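Local coordinates for protein AggB (Escherichia coli, PDB 4PHX) that is the minor subunit of aggregative adherence fimbriae type I, an Ig-like protein that probably takes part in the attachment of enteroaggregative bacteria to host surfaces, at residues I95-D98 and G99-S103. Numbering follows the deposited sequence.
Sequences IMSD and GNQYS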
loop_
_atom_site.group_PDB
_atom_site.type_symbol
_atom_site.label_atom_id
_atom_site.label_comp_id
_atom_site.label_asym_id
_atom_site.label_seq_id
_atom_site.Cartn_x
_atom_site.Cartn_y
_atom_site.Cartn_z
ATOM N N ILE B 95 22.967 -4.350 3.479
ATOM C CA ILE B 95 22.677 -5.020 2.224
ATOM C C ILE B 95 21.229 -5.477 2.285
ATOM O O ILE B 95 20.821 -6.217 3.187
ATOM C CB ILE B 95 23.637 -6.186 1.956
ATOM C CG1 ILE B 95 25.046 -5.628 1.707
ATOM C CG2 ILE B 95 23.173 -7.005 0.742
ATOM C CD1 ILE B 95 26.157 -6.682 1.697
ATOM N N MET B 96 20.442 -5.004 1.331
ATOM C CA MET B 96 19.005 -5.187 1.410
ATOM C C MET B 96 18.425 -5.922 0.209
ATOM O O MET B 96 18.928 -5.808 -0.911
ATOM C CB MET B 96 18.294 -3.839 1.588
ATOM C CG MET B 96 18.587 -3.133 2.892
ATOM S SD MET B 96 18.058 -1.409 2.886
ATOM C CE MET B 96 18.951 -0.730 1.521
ATOM N N SER B 97 17.358 -6.671 0.462
ATOM C CA SER B 97 16.553 -7.238 -0.609
ATOM C C SER B 97 16.082 -6.155 -1.577
ATOM O O SER B 97 15.499 -5.150 -1.165
ATOM C CB SER B 97 15.337 -7.958 -0.048
ATOM O OG SER B 97 14.590 -8.480 -1.109
ATOM N N ASP B 98 16.351 -6.360 -2.862
ATOM C CA ASP B 98 15.959 -5.387 -3.871
ATOM C C ASP B 98 14.600 -5.764 -4.449
ATOM O O ASP B 98 14.521 -6.400 -5.486
ATOM C CB ASP B 98 17.013 -5.299 -4.978
ATOM C CG ASP B 98 16.671 -4.251 -6.025
ATOM O OD1 ASP B 98 15.709 -3.475 -5.817
ATOM O OD2 ASP B 98 17.373 -4.195 -7.052
ATOM N N GLY B 99 13.543 -5.365 -3.760
ATOM C CA GLY B 99 12.197 -5.775 -4.103
ATOM C C GLY B 99 11.751 -7.020 -3.354
ATOM O O GLY B 99 12.537 -7.648 -2.621
ATOM N N ASN B 100 10.473 -7.364 -3.531
ATOM C CA ASN B 100 9.916 -8.591 -2.978
ATOM C C ASN B 100 10.347 -9.746 -3.854
ATOM O O ASN B 100 10.333 -9.633 -5.081
ATOM C CB ASN B 100 8.387 -8.532 -2.947
ATOM C CG ASN B 100 7.861 -7.420 -2.071
ATOM O OD1 ASN B 100 8.351 -7.200 -0.965
ATOM N ND2 ASN B 100 6.855 -6.703 -2.566
ATOM N N GLN B 101 10.717 -10.861 -3.235
ATOM C CA GLN B 101 11.254 -11.984 -3.991
ATOM C C GLN B 101 11.324 -13.230 -3.133
ATOM O O GLN B 101 11.225 -13.175 -1.917
ATOM C CB GLN B 101 12.652 -11.655 -4.547
ATOM C CG GLN B 101 13.786 -11.599 -3.509
ATOM C CD GLN B 101 15.068 -10.910 -4.032
ATOM O OE1 GLN B 101 15.510 -11.159 -5.161
ATOM N NE2 GLN B 101 15.668 -10.042 -3.201
ATOM N N TYR B 102 11.516 -14.355 -3.792
ATOM C CA TYR B 102 11.678 -15.630 -3.129
ATOM C C TYR B 102 13.163 -15.950 -2.980
ATOM O O TYR B 102 13.984 -15.543 -3.796
ATOM C CB TYR B 102 10.993 -16.716 -3.966
ATOM C CG TYR B 102 11.524 -18.114 -3.747
ATOM C CD1 TYR B 102 11.107 -18.870 -2.668
ATOM C CD2 TYR B 102 12.431 -18.677 -4.629
ATOM C CE1 TYR B 102 11.573 -20.146 -2.469
ATOM C CE2 TYR B 102 12.906 -19.957 -4.443
ATOM C CZ TYR B 102 12.473 -20.687 -3.357
ATOM O OH TYR B 102 12.933 -21.968 -3.163
ATOM N N SER B 103 13.496 -16.714 -1.954
ATOM C CA SER B 103 14.881 -17.084 -1.726
ATOM C C SER B 103 15.086 -18.584 -1.814
ATOM O O SER B 103 14.672 -19.342 -0.934
ATOM C CB SER B 103 15.348 -16.579 -0.353
ATOM O OG SER B 103 14.682 -17.279 0.689
#
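Ser97 and Gln101 meet through a hydroxyl and an amide, just where strand 90-97 runs out and the chain bends toward the short strand 101-102. From CB of Ser97, 3.8 Å from both Gly99 O and Gln101 NE2, the side chain goes one atom further to OG; chi1 of 180° turns OG away from the backbone N and places it beside the carbonyl carbon, on the side where the chain continues. There OG plays two roles. It gives its proton to Gly99 O at 2.7 Å, approaching almost end-on to the carbonyl (C=O...OG angle 166°), and it accepts a hydrogen bond from Gln101 NE2 at 2.8 Å. The second bond is bent, its N-H...O angle 144°, and the hydroxyl oxygen lies somewhat out of the plane of the Gln101 amide.

The site lies at one end of an Ig-like beta sandwich. Strand 90-97 is the central strand of a five-stranded antiparallel sheet, between 20-27 and 61-67, while 101-102 pairs separately with 14-15. The Gln101 side chain, extended beyond CG, reaches back from this two-stranded pair to the five-stranded sheet, where NE2 also bonds to Lys63 O. One amide nitrogen thereby links the end of strand 90-97 to its neighbour 61-67.

Gly99 turns the chain with a positive phi and an extended psi, a combination that suits glycine because a beta carbon there would press against the carbonyl oxygen of Asp98; its N gives a weak 3.3 Å bond to Ser97 O and another hydrogen bond to Asp17 OD1. The Asp98 side chain points away from the turn overall, though its CB stays 3.7 Å from Gly99 N; OD2 is hydrogen-bonded to His49 ND1.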